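Local coordinates for haloacid dehalogenase domain protein hydrolase (Planctomyces limnophilus, PDB 4OVY) that is a putative phosphatase of the haloacid dehalogenase superfamily, binding calcium in the crystal and probably acting as a metal-dependent hydrolase, at residues V20-T24 with F149-F155; A58-R63 with I118-W122; K130-P134 with I301-S305. All coordinates share one frame; numbering follows the deposited sequence.

Contact 1 of 3, residues V20-T24 with F149-F155; sequences VKSVT and FLRQHEF
V20 meets F149, L150 and H153 with its two methyl branches, and this apolar packing carries most of the contact between the N-terminal helix 11-24 and the end of helix 141-152, which leads into core strand 156-161, away from the metal site. With CG1 anti to the backbone N (chi1 171°), both methyls reach F149 CE2, at 3.8 Å. CG2 also touches L150 CD2 at 3.6 Å, while CG1 lies over one face of the H153 imidazole as a CH-pi contact, 4.0 Å from the ring centroid. The outer ring atoms of F155 also reach the first helix: its CZ is 3.7 Å from V23 CG2, and its CE1 meets T24 CG2 at 3.9 Å. L150 CD2 covers one face of the same ring, and L150 and F155 also reach V39 of the central strand 38-41.

T24 OG1 and H153 ND1 each bond within their own segment. T24 OG1 bonds back to V20 O at 2.7 Å, one turn earlier. H153 ND1 donates to F149 O at 2.9 Å in the plane of its ring and nearly straight (167°), which fixes the rotation of the imidazole and presents a face to V20. A Schellman motif closes helix 141-152, with E154 at positive phi and F155 N bonded to L150 O; it turns the chain toward strand 156-161.

R37 reaches the H153 carbonyl from outside. The seam is thus held by apolar and CH-pi contacts, with no hydrogen bond across it.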
loop_
_atom_site.group_PDB
_atom_site.type_symbol
_atom_site.label_atom_id
_atom_site.label_comp_id
_atom_site.label_asym_id
_atom_site.label_seq_id
_atom_site.Cartn_x
_atom_site.Cartn_y
_atom_site.Cartn_z
ATOM N N VAL A 20 -17.382 4.484 -17.870
ATOM C CA VAL A 20 -17.322 3.118 -17.364
ATOM C C VAL A 20 -17.662 2.122 -18.479
ATOM O O VAL A 20 -16.986 1.111 -18.638
ATOM C CB VAL A 20 -18.217 2.922 -16.128
ATOM C CG1 VAL A 20 -18.310 1.444 -15.751
ATOM C CG2 VAL A 20 -17.660 3.736 -14.960
ATOM N N LYS A 21 -18.688 2.420 -19.266
ATOM C CA LYS A 21 -19.027 1.566 -20.401
ATOM C C LYS A 21 -17.864 1.449 -21.377
ATOM O O LYS A 21 -17.524 0.357 -21.836
ATOM C CB LYS A 21 -20.243 2.108 -21.140
ATOM C CG LYS A 21 -20.804 1.132 -22.168
ATOM C CD LYS A 21 -22.182 1.556 -22.638
ATOM C CE LYS A 21 -23.233 1.481 -21.534
ATOM N NZ LYS A 21 -23.366 0.115 -20.959
ATOM N N SER A 22 -17.249 2.588 -21.680
ATOM C CA SER A 22 -16.191 2.650 -22.675
ATOM C C SER A 22 -14.947 1.869 -22.251
ATOM O O SER A 22 -14.335 1.180 -23.069
ATOM C CB SER A 22 -15.822 4.104 -22.941
ATOM O OG SER A 22 -14.827 4.184 -23.939
ATOM N N VAL A 23 -14.578 1.958 -20.977
ATOM C CA VAL A 23 -13.364 1.289 -20.523
ATOM C C VAL A 23 -13.560 -0.184 -20.134
ATOM O O VAL A 23 -12.585 -0.897 -19.938
ATOM C CB VAL A 23 -12.664 2.052 -19.372
ATOM C CG1 VAL A 23 -12.358 3.489 -19.784
ATOM C CG2 VAL A 23 -13.463 1.979 -18.078
ATOM N N THR A 24 -14.801 -0.653 -20.038
ATOM C CA THR A 24 -15.035 -2.038 -19.615
ATOM C C THR A 24 -15.667 -2.941 -20.665
ATOM O O THR A 24 -15.921 -4.118 -20.387
ATOM C CB THR A 24 -15.895 -2.104 -18.342
ATOM O OG1 THR A 24 -17.212 -1.601 -18.607
ATOM C CG2 THR A 24 -15.233 -1.312 -17.217
ATOM N N PHE A 149 -21.269 0.496 -8.096
ATOM C CA PHE A 149 -21.337 0.445 -9.552
ATOM C C PHE A 149 -19.955 0.161 -10.146
ATOM O O PHE A 149 -19.798 -0.687 -11.018
ATOM C CB PHE A 149 -21.886 1.773 -10.083
ATOM C CG PHE A 149 -21.904 1.881 -11.584
ATOM C CD1 PHE A 149 -22.777 1.107 -12.341
ATOM C CD2 PHE A 149 -21.079 2.783 -12.238
ATOM C CE1 PHE A 149 -22.809 1.218 -13.726
ATOM C CE2 PHE A 149 -21.102 2.893 -13.627
ATOM C CZ PHE A 149 -21.970 2.108 -14.371
ATOM N N LEU A 150 -18.954 0.880 -9.660
ATOM C CA LEU A 150 -17.583 0.687 -10.127
ATOM C C LEU A 150 -17.060 -0.709 -9.783
ATOM O O LEU A 150 -16.447 -1.374 -10.620
ATOM C CB LEU A 150 -16.672 1.772 -9.549
ATOM C CG LEU A 150 -16.980 3.182 -10.070
ATOM C CD1 LEU A 150 -16.300 4.243 -9.221
ATOM C CD2 LEU A 150 -16.587 3.329 -11.535
ATOM N N ARG A 151 -17.312 -1.165 -8.564
ATOM C CA ARG A 151 -16.875 -2.508 -8.168
ATOM C C ARG A 151 -17.591 -3.600 -8.975
ATOM O O ARG A 151 -16.985 -4.606 -9.325
ATOM C CB ARG A 151 -17.014 -2.710 -6.659
ATOM C CG ARG A 151 -15.989 -1.894 -5.872
ATOM C CD ARG A 151 -15.914 -2.312 -4.411
ATOM N NE ARG A 151 -17.143 -2.003 -3.686
ATOM C CZ ARG A 151 -17.317 -0.993 -2.824
ATOM N NH1 ARG A 151 -18.496 -0.841 -2.248
ATOM N NH2 ARG A 151 -16.342 -0.132 -2.528
ATOM N N GLN A 152 -18.858 -3.382 -9.308
ATOM C CA GLN A 152 -19.591 -4.303 -10.193
ATOM C C GLN A 152 -18.939 -4.421 -11.570
ATOM O O GLN A 152 -19.052 -5.455 -12.217
ATOM C CB GLN A 152 -21.052 -3.873 -10.337
ATOM C CG GLN A 152 -21.896 -4.146 -9.096
ATOM C CD GLN A 152 -23.209 -3.369 -9.084
ATOM O OE1 GLN A 152 -23.642 -2.825 -10.105
ATOM N NE2 GLN A 152 -23.848 -3.315 -7.920
ATOM N N HIS A 153 -18.246 -3.369 -12.006
ATOM C CA HIS A 153 -17.523 -3.372 -13.270
ATOM C C HIS A 153 -16.025 -3.626 -13.100
ATOM O O HIS A 153 -15.224 -3.287 -13.977
ATOM C CB HIS A 153 -17.800 -2.065 -14.016
ATOM C CG HIS A 153 -19.203 -1.970 -14.514
ATOM N ND1 HIS A 153 -20.261 -1.642 -13.695
ATOM C CD2 HIS A 153 -19.732 -2.211 -15.736
ATOM C CE1 HIS A 153 -21.380 -1.662 -14.398
ATOM N NE2 HIS A 153 -21.084 -2.001 -15.639
ATOM N N GLU A 154 -15.678 -4.246 -11.971
ATOM C CA GLU A 154 -14.335 -4.755 -11.683
ATOM C C GLU A 154 -13.281 -3.659 -11.493
ATOM O O GLU A 154 -12.103 -3.898 -11.716
ATOM C CB GLU A 154 -13.904 -5.800 -12.728
ATOM C CG GLU A 154 -14.912 -6.945 -12.882
ATOM C CD GLU A 154 -14.355 -8.137 -13.652
ATOM O OE1 GLU A 154 -13.562 -8.912 -13.073
ATOM O OE2 GLU A 154 -14.721 -8.312 -14.837
ATOM N N PHE A 155 -13.701 -2.474 -11.051
ATOM C CA PHE A 155 -12.754 -1.457 -10.571
ATOM C C PHE A 155 -12.358 -1.777 -9.144
ATOM O O PHE A 155 -13.172 -2.299 -8.387
ATOM C CB PHE A 155 -13.371 -0.056 -10.541
ATOM C CG PHE A 155 -13.465 0.609 -11.876
ATOM C CD1 PHE A 155 -14.375 0.172 -12.822
ATOM C CD2 PHE A 155 -12.664 1.705 -12.177
ATOM C CE1 PHE A 155 -14.471 0.794 -14.052
ATOM C CE2 PHE A 155 -12.758 2.336 -13.408
ATOM C CZ PHE A 155 -13.657 1.875 -14.348
#

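Contact 2 of 3, residues A58-R63 with I118-W122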
loop_
_atom_site.group_PDB
_atom_site.type_symbol
_atom_site.label_atom_id
_atom_site.label_comp_id
_atom_site.label_asym_id
_atom_site.label_seq_id
_atom_site.Cartn_x
_atom_site.Cartn_y
_atom_site.Cartn_z
ATOM N N ALA A 58 -12.775 16.758 14.882
ATOM C CA ALA A 58 -13.741 16.566 15.972
ATOM C C ALA A 58 -13.236 15.506 16.964
ATOM O O ALA A 58 -13.306 15.697 18.175
ATOM C CB ALA A 58 -15.114 16.178 15.427
ATOM N N PHE A 59 -12.734 14.391 16.436
ATOM C CA PHE A 59 -12.141 13.325 17.253
ATOM C C PHE A 59 -10.970 13.861 18.077
ATOM O O PHE A 59 -10.921 13.669 19.293
ATOM C CB PHE A 59 -11.710 12.164 16.339
ATOM C CG PHE A 59 -10.777 11.170 16.972
ATOM C CD1 PHE A 59 -11.264 10.166 17.802
ATOM C CD2 PHE A 59 -9.418 11.194 16.685
ATOM C CE1 PHE A 59 -10.412 9.225 18.359
ATOM C CE2 PHE A 59 -8.559 10.262 17.244
ATOM C CZ PHE A 59 -9.051 9.277 18.085
ATOM N N ALA A 60 -10.049 14.556 17.414
ATOM C CA ALA A 60 -8.868 15.114 18.086
ATOM C C ALA A 60 -9.266 16.079 19.208
ATOM O O ALA A 60 -8.659 16.075 20.282
ATOM C CB ALA A 60 -7.961 15.805 17.079
ATOM N N LEU A 61 -10.290 16.891 18.958
ATOM C CA LEU A 61 -10.841 17.794 19.970
ATOM C C LEU A 61 -11.307 17.050 21.223
ATOM O O LEU A 61 -10.982 17.448 22.353
ATOM C CB LEU A 61 -11.999 18.626 19.387
ATOM C CG LEU A 61 -11.630 20.005 18.821
ATOM C CD1 LEU A 61 -10.445 19.966 17.862
ATOM C CD2 LEU A 61 -12.836 20.664 18.161
ATOM N N ASP A 62 -12.068 15.976 21.031
ATOM C CA ASP A 62 -12.557 15.187 22.170
ATOM C C ASP A 62 -11.403 14.523 22.913
ATOM O O ASP A 62 -11.383 14.489 24.156
ATOM C CB ASP A 62 -13.580 14.139 21.724
ATOM C CG ASP A 62 -14.938 14.742 21.401
ATOM O OD1 ASP A 62 -15.161 15.933 21.719
ATOM O OD2 ASP A 62 -15.790 14.018 20.833
ATOM N N ARG A 63 -10.431 14.020 22.162
ATOM C CA ARG A 63 -9.259 13.384 22.770
ATOM C C ARG A 63 -8.442 14.377 23.601
ATOM O O ARG A 63 -8.055 14.064 24.718
ATOM C CB ARG A 63 -8.390 12.722 21.705
ATOM C CG ARG A 63 -9.066 11.555 20.989
ATOM C CD ARG A 63 -9.410 10.409 21.922
ATOM N NE ARG A 63 -8.221 9.853 22.561
ATOM C CZ ARG A 63 -8.232 9.100 23.654
ATOM N NH1 ARG A 63 -9.371 8.797 24.273
ATOM N NH2 ARG A 63 -7.081 8.653 24.136
ATOM N N ILE A 118 -9.750 2.937 20.332
ATOM C CA ILE A 118 -10.106 4.310 20.664
ATOM C C ILE A 118 -10.946 4.956 19.557
ATOM O O ILE A 118 -11.986 5.557 19.831
ATOM C CB ILE A 118 -8.838 5.147 20.978
ATOM C CG1 ILE A 118 -8.313 4.750 22.360
ATOM C CG2 ILE A 118 -9.134 6.643 20.942
ATOM C CD1 ILE A 118 -6.919 5.241 22.678
ATOM N N VAL A 119 -10.492 4.831 18.317
ATOM C CA VAL A 119 -11.237 5.348 17.169
ATOM C C VAL A 119 -12.624 4.701 17.054
ATOM O O VAL A 119 -13.622 5.387 16.838
ATOM C CB VAL A 119 -10.460 5.126 15.852
ATOM C CG1 VAL A 119 -11.342 5.417 14.643
ATOM C CG2 VAL A 119 -9.212 5.998 15.818
ATOM N N THR A 120 -12.674 3.386 17.188
ATOM C CA THR A 120 -13.931 2.636 17.038
ATOM C C THR A 120 -14.963 3.034 18.088
ATOM O O THR A 120 -16.141 3.222 17.781
ATOM C CB THR A 120 -13.658 1.127 17.097
ATOM O OG1 THR A 120 -12.846 0.771 15.973
ATOM C CG2 THR A 120 -14.960 0.322 17.067
ATOM N N GLU A 121 -14.518 3.170 19.329
ATOM C CA GLU A 121 -15.396 3.604 20.392
ATOM C C GLU A 121 -15.866 5.042 20.185
ATOM O O GLU A 121 -17.038 5.337 20.377
ATOM C CB GLU A 121 -14.721 3.421 21.746
ATOM C CG GLU A 121 -14.582 1.958 22.132
ATOM C CD GLU A 121 -15.928 1.263 22.250
ATOM O OE1 GLU A 121 -16.591 1.427 23.301
ATOM O OE2 GLU A 121 -16.322 0.562 21.285
ATOM N N TRP A 122 -14.972 5.926 19.758
ATOM C CA TRP A 122 -15.365 7.308 19.512
ATOM C C TRP A 122 -16.378 7.408 18.376
ATOM O O TRP A 122 -17.394 8.088 18.502
ATOM C CB TRP A 122 -14.157 8.186 19.184
ATOM C CG TRP A 122 -14.552 9.611 18.995
ATOM C CD1 TRP A 122 -14.701 10.552 19.973
ATOM C CD2 TRP A 122 -14.886 10.259 17.762
ATOM N NE1 TRP A 122 -15.089 11.746 19.423
ATOM C CE2 TRP A 122 -15.219 11.593 18.069
ATOM C CE3 TRP A 122 -14.936 9.841 16.426
ATOM C CZ2 TRP A 122 -15.585 12.518 17.091
ATOM C CZ3 TRP A 122 -15.307 10.767 15.453
ATOM C CH2 TRP A 122 -15.626 12.085 15.794
#
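F59 and W122 bring together two helices that cross nearly at right angles: the axes of 58-63 and 118-122 pass 11.4 Å apart at an angle of 102°, and the closest CA atoms are those of F59 and W122. Both helices belong to the helical region inserted between strands 38-41 and 156-161, a position consistent with the cap of a HAD-fold hydrolase.

The axes are far enough apart for large side chains, F59 and W122 above all, to lie between them. W122 CG stands anti to the backbone N, sending the indole across to helix 55-67, one face against F59. F59 CB sits squarely above the six-membered ring, 3.7 Å from its centroid, and the F59 ring turns an edge to the indole face in a T-shaped pair with planes at 78°. A58 CB adds a contact to W122 CZ2. F167 and Y135 continue the aromatic cluster, meeting F59 and W122 respectively. Without the indole, as with an alanine here, D62 OD2 would probably lose its N-H partner and F59 the surface it packs on.

I118 CG2 fits between two partners: it lies at the edge of the F59 ring, 3.9 Å from CE1, and over one face of the R63 guanidinium, 3.7 Å from NE. R63 folds back at chi2 and chi3 to make this contact, while its NE bonds to H107. V119 CG2 touches F59 CZ.

The one hydrogen bond between the segments is in the indole plane: W122 NE1 donates to the anti side of D62 OD2 at 2.8 Å, almost straight at 171°.

Contact 3 of 3, residues K130-P134 with I301-S305; sequences KFHRP and IFPES
F131 and F302 meet as an edge-to-face pair tilted from a true T, the edge of F302 turned to a face of F131 with centroids 4.7 Å apart and planes at 60°. CE2 and CZ of F302 do the touching, both 3.6 Å from F131 CZ, so that contact falls toward the outer end of the F131 ring. On its own side of the seam, F302 has I301 CG2 over the centre of one face, and F131 has the aliphatic CD of K130 over part of one of its faces. The third flat group is the guanidinium of R133. The P303 carbonyl lies at its edge, in plane, and S305 CB lies over one face, 3.6 Å from NH2, although S305 is poorly ordered.

The polar part of the contact is a forked grip: both terminal nitrogens of R133 donate to P303 O. NH1 reaches it at 3.2 Å almost in line with the C=O bond, with a bent N-H angle of 141°. NH2 comes closer, 3.0 Å from P303 O, but from above the carbonyl plane. R133 extends through chi2 and then bends at chi3 (70°), which carries the guanidinium across to the C-terminal chain. E137, in a salt bridge with NE, and the P303 carbonyl at the terminal nitrogens together hold the guanidinium and limit its rotation.

The F302 side chain is about 12 Å from that of the calcium ligand D44, so this is surface packing near the site rather than part of it. Neither segment is helix or strand. The first belongs to the loop from helix 112-125 to helix 141-152, and the second is the tail after helix 294-297, laid along that loop. I301 pairs its backbone with Q141 at the start of helix 141-152, tying the start of this tail to the same region.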
loop_
_atom_site.group_PDB
_atom_site.type_symbol
_atom_site.label_atom_id
_atom_site.label_comp_id
_atom_site.label_asym_id
_atom_site.label_seq_id
_atom_site.Cartn_x
_atom_site.Cartn_y
_atom_site.Cartn_z
ATOM N N LYS A 130 -25.228 18.783 13.789
ATOM C CA LYS A 130 -26.396 19.110 12.976
ATOM C C LYS A 130 -27.330 17.916 12.780
ATOM O O LYS A 130 -28.508 18.001 13.091
ATOM C CB LYS A 130 -25.941 19.625 11.612
ATOM C CG LYS A 130 -27.039 20.171 10.718
ATOM C CD LYS A 130 -26.438 20.662 9.412
ATOM C CE LYS A 130 -27.471 20.783 8.314
ATOM N NZ LYS A 130 -28.258 22.041 8.418
ATOM N N PHE A 131 -26.809 16.813 12.253
ATOM C CA PHE A 131 -27.655 15.683 11.850
ATOM C C PHE A 131 -28.023 14.762 13.019
ATOM O O PHE A 131 -28.970 13.990 12.915
ATOM C CB PHE A 131 -27.000 14.902 10.693
ATOM C CG PHE A 131 -26.675 15.765 9.503
ATOM C CD1 PHE A 131 -27.690 16.317 8.738
ATOM C CD2 PHE A 131 -25.355 16.051 9.168
ATOM C CE1 PHE A 131 -27.405 17.133 7.657
ATOM C CE2 PHE A 131 -25.059 16.866 8.087
ATOM C CZ PHE A 131 -26.085 17.406 7.326
ATOM N N HIS A 132 -27.294 14.861 14.129
ATOM C CA HIS A 132 -27.537 14.027 15.317
ATOM C C HIS A 132 -27.578 12.519 15.002
ATOM O O HIS A 132 -28.364 11.751 15.573
ATOM C CB HIS A 132 -28.794 14.495 16.064
ATOM C CG HIS A 132 -28.627 15.815 16.755
ATOM N ND1 HIS A 132 -29.693 16.565 17.195
ATOM C CD2 HIS A 132 -27.516 16.521 17.071
ATOM C CE1 HIS A 132 -29.246 17.670 17.767
ATOM N NE2 HIS A 132 -27.929 17.668 17.703
ATOM N N ARG A 133 -26.698 12.121 14.091
ATOM C CA ARG A 133 -26.467 10.730 13.726
ATOM C C ARG A 133 -24.958 10.509 13.817
ATOM O O ARG A 133 -24.194 11.484 13.801
ATOM C CB ARG A 133 -26.909 10.473 12.288
ATOM C CG ARG A 133 -28.382 10.733 12.016
ATOM C CD ARG A 133 -28.674 10.756 10.523
ATOM N NE ARG A 133 -28.572 9.429 9.913
ATOM C CZ ARG A 133 -28.885 9.148 8.645
ATOM N NH1 ARG A 133 -29.319 10.099 7.823
ATOM N NH2 ARG A 133 -28.768 7.901 8.196
ATOM N N PRO A 134 -24.520 9.242 13.897
ATOM C CA PRO A 134 -23.088 8.973 13.844
ATOM C C PRO A 134 -22.477 9.546 12.569
ATOM O O PRO A 134 -23.145 9.604 11.535
ATOM C CB PRO A 134 -23.014 7.445 13.812
ATOM C CG PRO A 134 -24.293 6.984 14.404
ATOM C CD PRO A 134 -25.311 8.005 14.011
ATOM N N ILE A 301 -29.170 12.957 -0.330
ATOM C CA ILE A 301 -27.789 13.146 0.093
ATOM C C ILE A 301 -27.323 11.969 0.947
ATOM O O ILE A 301 -26.363 11.282 0.593
ATOM C CB ILE A 301 -27.604 14.465 0.871
ATOM C CG1 ILE A 301 -28.119 15.651 0.051
ATOM C CG2 ILE A 301 -26.140 14.663 1.262
ATOM C CD1 ILE A 301 -27.464 15.815 -1.301
ATOM N N PHE A 302 -28.010 11.735 2.062
ATOM C CA PHE A 302 -27.609 10.709 3.017
ATOM C C PHE A 302 -28.510 9.476 2.914
ATOM O O PHE A 302 -29.648 9.582 2.473
ATOM C CB PHE A 302 -27.654 11.272 4.438
ATOM C CG PHE A 302 -26.836 12.520 4.614
ATOM C CD1 PHE A 302 -25.449 12.463 4.629
ATOM C CD2 PHE A 302 -27.449 13.752 4.731
ATOM C CE1 PHE A 302 -24.687 13.611 4.777
ATOM C CE2 PHE A 302 -26.699 14.907 4.877
ATOM C CZ PHE A 302 -25.318 14.837 4.901
ATOM N N PRO A 303 -28.001 8.303 3.328
ATOM C CA PRO A 303 -28.861 7.116 3.396
ATOM C C PRO A 303 -29.950 7.255 4.459
ATOM O O PRO A 303 -29.800 8.024 5.411
ATOM C CB PRO A 303 -27.906 5.975 3.769
ATOM C CG PRO A 303 -26.548 6.563 3.905
ATOM C CD PRO A 303 -26.639 8.053 3.825
ATOM N N GLU A 304 -31.036 6.511 4.294
ATOM C CA GLU A 304 -32.065 6.439 5.327
ATOM C C GLU A 304 -31.489 5.788 6.584
ATOM O O GLU A 304 -30.581 4.952 6.502
ATOM C CB GLU A 304 -33.279 5.654 4.834
ATOM C CG GLU A 304 -34.024 6.346 3.702
ATOM C CD GLU A 304 -35.413 5.778 3.469
ATOM O OE1 GLU A 304 -35.648 4.592 3.794
ATOM O OE2 GLU A 304 -36.274 6.523 2.954
ATOM N N SER A 305 -32.009 6.195 7.741
ATOM C CA SER A 305 -31.554 5.678 9.034
ATOM C C SER A 305 -32.390 4.475 9.463
ATOM O O SER A 305 -32.283 3.394 8.880
ATOM C CB SER A 305 -31.622 6.777 10.101
ATOM O OG SER A 305 -32.893 7.406 10.109
#

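In the fold
From the N terminus, helix 11-24 enters contact 1, which closes only when the chain reaches the end of helix 141-152. Nested within that long loop is contact 2, where helix 55-67 meets helix 112-125 in the mainly helical insertion; the two contacts lie on opposite sides of the chain's centre, their own centres 36 Å apart. Contact 3 opens in the loop after helix 112-125, following contact 2 in series, and closes at the C-terminal tail, so it crosses contact 1. Together they tie the N-terminal helix to the core's flank, draw the inserted helices together, and fasten the tail to the loop leading back into the core.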